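PDB 3PP2: Rho GTPase-activating protein 27, which probably switches off the Rho-type GTPases CDC42 and RAC1 by stimulating GTP hydrolysis, and may take part in clathrin-mediated endocytosis. Local coordinates for residues D9-D21 with K29-G41. Numbering follows the deposited sequence. Where two conformers were deposited one is given.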
ATOM      1  N   ASP A   9     -16.861   8.024   0.199  1.00 30.06           N
ATOM      2  CA  ASP A   9     -16.606   8.334   1.628  0.70 28.94           C
ATOM      3  C   ASP A   9     -15.599   7.356   2.185  1.00 26.80           C
ATOM      4  O   ASP A   9     -15.358   6.318   1.613  1.00 28.02           O
ATOM      5  CB  ASP A   9     -17.897   8.283   2.402  0.70 29.56           C
ATOM      6  CG  ASP A   9     -18.939   9.246   1.837  0.70 31.76           C
ATOM      7  OD1 ASP A   9     -18.559  10.263   1.151  0.70 31.80           O
ATOM      8  OD2 ASP A   9     -20.139   8.973   2.060  0.70 37.24           O
ATOM      9  N   LYS A  10     -14.972   7.745   3.285  1.00 23.35           N
ATOM     10  CA  LYS A  10     -13.854   6.983   3.797  1.00 20.89           C
ATOM     11  C   LYS A  10     -13.653   7.328   5.265  1.00 19.62           C
ATOM     12  O   LYS A  10     -13.923   8.429   5.680  1.00 19.14           O
ATOM     13  CB  LYS A  10     -12.597   7.325   2.996  1.00 21.29           C
ATOM     14  CG  LYS A  10     -11.530   6.295   3.101  1.00 22.40           C
ATOM     15  CD  LYS A  10     -10.429   6.607   2.068  1.00 22.75           C
ATOM     16  CE  LYS A  10      -9.320   5.562   2.094  1.00 23.92           C
ATOM     17  NZ  LYS A  10      -9.790   4.235   1.673  1.00 28.13           N
ATOM     18  N   ALA A  11     -13.094   6.402   6.019  1.00 18.04           N
ATOM     19  CA  ALA A  11     -12.751   6.640   7.404  1.00 18.09           C
ATOM     20  C   ALA A  11     -11.551   5.782   7.762  1.00 18.29           C
ATOM     21  O   ALA A  11     -11.419   4.633   7.293  1.00 20.99           O
ATOM     22  CB  ALA A  11     -13.994   6.330   8.350  1.00 18.99           C
ATOM     23  N   GLY A  12     -10.673   6.334   8.585  1.00 16.73           N
ATOM     24  CA  GLY A  12      -9.446   5.655   8.990  1.00 16.35           C
ATOM     25  C   GLY A  12      -8.577   6.479   9.912  1.00 16.19           C
ATOM     26  O   GLY A  12      -8.856   7.656  10.120  1.00 18.55           O
ATOM     27  N   VAL A  13      -7.561   5.876  10.509  1.00 17.21           N
ATOM     28  CA  VAL A  13      -6.646   6.628  11.310  1.00 16.44           C
ATOM     29  C   VAL A  13      -5.512   7.219  10.444  1.00 16.37           C
ATOM     30  O   VAL A  13      -4.863   6.487   9.687  1.00 17.53           O
ATOM     31  CB  VAL A  13      -6.108   5.801  12.488  1.00 17.59           C
ATOM     32  CG1 VAL A  13      -5.051   6.634  13.251  1.00 20.55           C
ATOM     33  CG2 VAL A  13      -7.237   5.341  13.420  1.00 20.37           C
ATOM     34  N   LEU A  14      -5.283   8.519  10.563  1.00 15.37           N
ATOM     35  CA  LEU A  14      -4.240   9.238   9.852  1.00 14.98           C
ATOM     36  C   LEU A  14      -3.483  10.136  10.811  1.00 15.76           C
ATOM     37  O   LEU A  14      -4.023  10.595  11.823  1.00 17.04           O
ATOM     38  CB  LEU A  14      -4.807  10.112   8.722  1.00 15.11           C
ATOM     39  CG  LEU A  14      -5.448   9.345   7.571  1.00 15.35           C
ATOM     40  CD1 LEU A  14      -6.181  10.302   6.626  1.00 18.28           C
ATOM     41  CD2 LEU A  14      -4.421   8.506   6.841  1.00 17.87           C
ATOM     42  N   HIS A  15      -2.253  10.462  10.442  1.00 15.27           N
ATOM     43  CA  HIS A  15      -1.495  11.501  11.110  1.00 16.77           C
ATOM     44  C   HIS A  15      -1.806  12.836  10.443  1.00 15.48           C
ATOM     45  O   HIS A  15      -1.934  12.941   9.215  1.00 16.34           O
ATOM     46  CB  HIS A  15      -0.031  11.196  11.076  1.00 16.59           C
ATOM     47  CG  HIS A  15       0.314   9.972  11.824  1.00 18.00           C
ATOM     48  ND1 HIS A  15       0.868  10.002  13.074  1.00 19.72           N
ATOM     49  CD2 HIS A  15       0.228   8.671  11.469  1.00 20.89           C
ATOM     50  CE1 HIS A  15       1.085   8.761  13.475  1.00 22.09           C
ATOM     51  NE2 HIS A  15       0.682   7.931  12.527  1.00 22.25           N
ATOM     52  N   ARG A  16      -1.946  13.870  11.244  1.00 16.47           N
ATOM     53  CA  ARG A  16      -2.206  15.208  10.697  1.00 16.51           C
ATOM     54  C   ARG A  16      -1.719  16.291  11.614  1.00 17.19           C
ATOM     55  O   ARG A  16      -1.684  16.109  12.849  1.00 18.42           O
ATOM     56  CB  ARG A  16      -3.701  15.383  10.395  1.00 17.05           C
ATOM     57  CG  ARG A  16      -4.601  15.700  11.563  1.00 18.23           C
ATOM     58  CD  ARG A  16      -4.676  14.575  12.530  1.00 19.20           C
ATOM     59  NE  ARG A  16      -5.655  14.761  13.593  1.00 18.46           N
ATOM     60  CZ  ARG A  16      -5.485  15.562  14.616  1.00 20.54           C
ATOM     61  NH1 ARG A  16      -6.434  15.629  15.570  1.00 21.28           N
ATOM     62  NH2 ARG A  16      -4.365  16.276  14.716  1.00 21.19           N
ATOM     63  N   THR A  17      -1.399  17.436  11.018  1.00 16.50           N
ATOM     64  CA  THR A  17      -1.143  18.650  11.766  1.00 16.75           C
ATOM     65  C   THR A  17      -1.713  19.827  10.986  1.00 16.07           C
ATOM     66  O   THR A  17      -1.636  19.860   9.755  1.00 17.89           O
ATOM     67  CB  THR A  17       0.382  18.882  11.982  1.00 18.01           C
ATOM     68  OG1 THR A  17       0.574  20.086  12.727  1.00 19.83           O
ATOM     69  CG2 THR A  17       1.231  18.936  10.690  1.00 19.47           C
ATOM     70  N   LYS A  18      -2.203  20.810  11.708  1.00 16.94           N
ATOM     71  CA  LYS A  18      -2.516  22.094  11.126  1.00 17.12           C
ATOM     72  C   LYS A  18      -1.195  22.822  10.939  1.00 17.11           C
ATOM     73  O   LYS A  18      -0.238  22.641  11.729  1.00 19.53           O
ATOM     74  CB  LYS A  18      -3.454  22.884  12.040  1.00 17.75           C
ATOM     75  CG  LYS A  18      -4.046  24.121  11.426  1.00 18.97           C
ATOM     76  CD  LYS A  18      -5.175  24.691  12.322  1.00 19.96           C
ATOM     77  CE  LYS A  18      -5.824  25.904  11.679  1.00 21.62           C
ATOM     78  NZ  LYS A  18      -6.848  26.445  12.642  1.00 21.81           N
ATOM     79  N   THR A  19      -1.087  23.542   9.820  1.00 17.73           N
ATOM     80  CA  THR A  19       0.118  24.326   9.511  1.00 18.57           C
ATOM     81  C   THR A  19      -0.169  25.813   9.244  1.00 19.14           C
ATOM     82  O   THR A  19       0.741  26.620   9.318  1.00 19.40           O
ATOM     83  CB  THR A  19       0.855  23.748   8.302  1.00 19.42           C
ATOM     84  OG1 THR A  19      -0.085  23.586   7.230  1.00 19.90           O
ATOM     85  CG2 THR A  19       1.485  22.405   8.663  1.00 20.74           C
ATOM     86  N   ALA A  20      -1.412  26.183   8.974  1.00 18.37           N
ATOM     87  CA  ALA A  20      -1.778  27.609   8.844  1.00 18.95           C
ATOM     88  C   ALA A  20      -3.207  27.817   9.283  1.00 19.12           C
ATOM     89  O   ALA A  20      -4.070  26.931   9.058  1.00 18.94           O
ATOM     90  CB  ALA A  20      -1.593  28.090   7.432  1.00 19.83           C
ATOM     91  N   ASP A  21      -3.444  28.950   9.978  1.00 19.03           N
ATOM     92  CA  ASP A  21      -4.768  29.326  10.426  1.00 19.45           C
ATOM     93  C   ASP A  21      -5.181  30.499   9.574  1.00 19.79           C
ATOM     94  O   ASP A  21      -4.637  31.592   9.708  1.00 19.89           O
ATOM     95  CB  ASP A  21      -4.725  29.720  11.905  1.00 19.07           C
ATOM     96  CG  ASP A  21      -6.053  30.191  12.411  1.00 20.95           C
ATOM     97  OD1 ASP A  21      -7.065  29.524  12.081  1.00 24.81           O
ATOM     98  OD2 ASP A  21      -6.067  31.166  13.204  1.00 23.96           O
ATOM     99  N   LYS A  29       5.125  22.332  13.921  1.00 24.97           N
ATOM    100  CA  LYS A  29       4.161  21.278  13.671  1.00 24.65           C
ATOM    101  C   LYS A  29       3.606  20.711  14.961  1.00 23.37           C
ATOM    102  O   LYS A  29       4.269  20.745  16.027  1.00 26.33           O
ATOM    103  CB  LYS A  29       4.760  20.209  12.747  1.00 24.87           C
ATOM    104  CG  LYS A  29       4.836  20.747  11.280  1.00 28.84           C
ATOM    105  CD  LYS A  29       5.494  19.865  10.341  1.00 32.30           C
ATOM    106  CE  LYS A  29       5.793  20.594   9.048  1.00 31.09           C
ATOM    107  NZ  LYS A  29       6.877  21.620   9.190  1.00 33.60           N
ATOM    108  N   HIS A  30       2.354  20.287  14.877  1.00 22.58           N
ATOM    109  CA  HIS A  30       1.613  19.709  15.979  0.50 22.60           C
ATOM    110  C   HIS A  30       0.953  18.402  15.541  1.00 22.08           C
ATOM    111  O   HIS A  30      -0.263  18.302  15.446  1.00 23.24           O
ATOM    112  CB  HIS A  30       0.563  20.715  16.472  0.50 22.86           C
ATOM    113  CG  HIS A  30       1.150  21.884  17.168  0.50 23.59           C
ATOM    114  ND1 HIS A  30       1.625  22.994  16.501  0.50 24.84           N
ATOM    115  CD2 HIS A  30       1.344  22.119  18.485  0.50 23.75           C
ATOM    116  CE1 HIS A  30       2.081  23.869  17.382  0.50 24.81           C
ATOM    117  NE2 HIS A  30       1.924  23.360  18.592  0.50 25.89           N
ATOM    118  N   TRP A  31       1.776  17.415  15.207  1.00 22.49           N
ATOM    119  CA  TRP A  31       1.262  16.136  14.727  1.00 22.23           C
ATOM    120  C   TRP A  31       0.570  15.302  15.785  1.00 22.14           C
ATOM    121  O   TRP A  31       1.064  15.173  16.930  1.00 24.36           O
ATOM    122  CB  TRP A  31       2.388  15.270  14.151  1.00 22.40           C
ATOM    123  CG  TRP A  31       3.060  15.737  12.913  1.00 21.19           C
ATOM    124  CD1 TRP A  31       4.299  16.326  12.821  1.00 21.82           C
ATOM    125  CD2 TRP A  31       2.623  15.523  11.561  1.00 18.41           C
ATOM    126  NE1 TRP A  31       4.632  16.532  11.506  1.00 22.96           N
ATOM    127  CE2 TRP A  31       3.623  16.053  10.709  1.00 19.85           C
ATOM    128  CE3 TRP A  31       1.462  14.989  10.989  1.00 18.62           C
ATOM    129  CZ2 TRP A  31       3.500  16.042   9.304  1.00 19.04           C
ATOM    130  CZ3 TRP A  31       1.344  14.969   9.624  1.00 17.34           C
ATOM    131  CH2 TRP A  31       2.359  15.486   8.787  1.00 18.59           C
ATOM    132  N   SER A  32      -0.518  14.673  15.384  1.00 21.68           N
ATOM    133  CA  SER A  32      -1.194  13.622  16.129  1.00 22.16           C
ATOM    134  C   SER A  32      -1.806  12.632  15.153  1.00 19.85           C
ATOM    135  O   SER A  32      -2.111  13.011  14.013  1.00 19.35           O
ATOM    136  CB  SER A  32      -2.357  14.200  16.941  1.00 24.19           C
ATOM    137  OG  SER A  32      -1.912  15.078  17.910  1.00 31.61           O
ATOM    138  N   ALA A  33      -2.036  11.407  15.605  1.00 19.29           N
ATOM    139  CA  ALA A  33      -2.853  10.463  14.864  1.00 18.42           C
ATOM    140  C   ALA A  33      -4.279  10.513  15.358  1.00 19.29           C
ATOM    141  O   ALA A  33      -4.521  10.513  16.566  1.00 23.60           O
ATOM    142  CB  ALA A  33      -2.313   9.030  15.003  1.00 20.97           C
ATOM    143  N   SER A  34      -5.224  10.575  14.463  1.00 17.80           N
ATOM    144  CA  SER A  34      -6.634  10.551  14.808  1.00 17.53           C
ATOM    145  C   SER A  34      -7.474   9.824  13.833  1.00 16.95           C
ATOM    146  O   SER A  34      -7.113   9.712  12.650  1.00 17.85           O
ATOM    147  CB  SER A  34      -7.192  11.974  14.944  1.00 18.49           C
ATOM    148  OG  SER A  34      -7.395  12.605  13.703  1.00 17.79           O
ATOM    149  N   TRP A  35      -8.601   9.332  14.311  1.00 17.63           N
ATOM    150  CA  TRP A  35      -9.668   8.958  13.418  1.00 17.92           C
ATOM    151  C   TRP A  35     -10.012  10.156  12.530  1.00 17.33           C
ATOM    152  O   TRP A  35      -9.965  11.322  12.953  1.00 17.71           O
ATOM    153  CB  TRP A  35     -10.892   8.537  14.233  1.00 17.95           C
ATOM    154  CG  TRP A  35     -12.003   7.905  13.493  1.00 21.38           C
ATOM    155  CD1 TRP A  35     -13.272   8.353  13.383  1.00 22.82           C
ATOM    156  CD2 TRP A  35     -11.924   6.685  12.749  1.00 23.66           C
ATOM    157  NE1 TRP A  35     -14.005   7.473  12.607  1.00 24.27           N
ATOM    158  CE2 TRP A  35     -13.192   6.438  12.217  1.00 24.37           C
ATOM    159  CE3 TRP A  35     -10.897   5.768  12.504  1.00 26.02           C
ATOM    160  CZ2 TRP A  35     -13.467   5.308  11.446  1.00 26.22           C
ATOM    161  CZ3 TRP A  35     -11.170   4.636  11.703  1.00 26.20           C
ATOM    162  CH2 TRP A  35     -12.438   4.423  11.214  1.00 25.90           C
ATOM    163  N   THR A  36     -10.324   9.836  11.282  1.00 16.83           N
ATOM    164  CA  THR A  36     -10.576  10.789  10.213  1.00 16.28           C
ATOM    165  C   THR A  36     -11.734  10.248   9.417  1.00 16.09           C
ATOM    166  O   THR A  36     -11.754   9.063   9.079  1.00 17.74           O
ATOM    167  CB  THR A  36      -9.325  10.934   9.309  1.00 16.91           C
ATOM    168  OG1 THR A  36      -8.192  11.292  10.119  1.00 18.40           O
ATOM    169  CG2 THR A  36      -9.503  12.003   8.230  1.00 17.10           C
ATOM    170  N   VAL A  37     -12.689  11.109   9.101  1.00 16.72           N
ATOM    171  CA  VAL A  37     -13.843  10.748   8.297  1.00 17.91           C
ATOM    172  C   VAL A  37     -14.041  11.728   7.162  1.00 17.51           C
ATOM    173  O   VAL A  37     -14.060  12.923   7.370  1.00 18.51           O
ATOM    174  CB  VAL A  37     -15.142  10.711   9.142  1.00 18.35           C
ATOM    175  CG1 VAL A  37     -16.419  10.462   8.294  1.00 21.31           C
ATOM    176  CG2 VAL A  37     -14.986   9.635  10.262  1.00 20.55           C
ATOM    177  N   LEU A  38     -14.139  11.188   5.962  1.00 17.37           N
ATOM    178  CA  LEU A  38     -14.562  11.932   4.782  1.00 18.14           C
ATOM    179  C   LEU A  38     -15.976  11.528   4.432  1.00 19.78           C
ATOM    180  O   LEU A  38     -16.252  10.366   4.166  1.00 21.28           O
ATOM    181  CB  LEU A  38     -13.637  11.606   3.618  1.00 18.58           C
ATOM    182  CG  LEU A  38     -13.984  12.224   2.271  1.00 20.07           C
ATOM    183  CD1 LEU A  38     -13.924  13.724   2.337  1.00 22.87           C
ATOM    184  CD2 LEU A  38     -13.051  11.662   1.215  1.00 26.04           C
ATOM    185  N   GLU A  39     -16.900  12.488   4.473  1.00 22.16           N
ATOM    186  CA  GLU A  39     -18.311  12.205   4.179  1.00 25.34           C
ATOM    187  C   GLU A  39     -18.912  13.457   3.582  1.00 26.87           C
ATOM    188  O   GLU A  39     -18.727  14.534   4.126  1.00 26.10           O
ATOM    189  CB  GLU A  39     -19.036  11.818   5.490  1.00 27.33           C
ATOM    190  CG  GLU A  39     -20.459  11.357   5.351  1.00 33.84           C
ATOM    191  CD  GLU A  39     -20.978  10.646   6.626  1.00 39.15           C
ATOM    192  OE1 GLU A  39     -20.220  10.526   7.640  1.00 43.62           O
ATOM    193  OE2 GLU A  39     -22.157  10.211   6.611  1.00 46.16           O
ATOM    194  N   GLY A  40     -19.637  13.305   2.473  1.00 28.25           N
ATOM    195  CA  GLY A  40     -20.282  14.419   1.835  1.00 28.62           C
ATOM    196  C   GLY A  40     -19.479  15.669   1.533  1.00 28.85           C
ATOM    197  O   GLY A  40     -19.971  16.781   1.720  1.00 30.50           O
ATOM    198  N   GLY A  41     -18.246  15.513   1.045  1.00 27.63           N
ATOM    199  CA  GLY A  41     -17.431  16.694   0.762  1.00 26.86           C
ATOM    200  C   GLY A  41     -16.818  17.427   1.973  1.00 25.12           C
ATOM    201  O   GLY A  41     -16.371  18.561   1.853  1.00 25.96           O
TER
HETATM  202  O   HOH W   1      -2.816  17.433  16.728  1.00 39.94           O
HETATM  203  O   HOH W   2      -2.247  20.400  14.536  1.00 23.03           O
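Strands 10-21 and 32-39 pair antiparallel, their axes 4.5 Å apart at closest and 146° between directions, and are the first two long strands of the PH-domain beta sheet. Hydrogen-bonded pairs run from Lys10-Leu38 to Arg16-Ser32, alternating with non-hydrogen-bonded pairs such as Val13-Trp35; the Thr36 N to Gly12 O bond is weak. On the face bearing Leu14 and Leu38, helix 108-122 packs against both leucines. The opposite face carries Ala11, Val13, His15, Ala33, Trp35 and Val37. Gly12 N lies 3.6 Å above the Trp35 ring plane, toward its rim, while Val13 CG2 meets the ring edge; NE1 hydrogen-bonds to Arg58 O of the second subunit. Ala33 CB sits over the His15 ring, 3.9 Å from its centroid, a CH-pi contact. Thr17 works in two directions: CG2 stands 3.7 Å from the centroid of the six-membered ring of Trp31, just before Ser32, 9° off its normal, whereas OG1, anti to the backbone N (chi1 -180°), accepts from His30 N and donates to Lys18 O. Arg16 bends at chi2, bringing its guanidinium beside Ser34; NH1 forms a salt bridge with Glu67 and hydrogen-bonds to Phe46 O. Its NE donates to Ser34 OG at 2.8 Å, and NH2 to a water that in turn donates to His30 O at 3.0 Å.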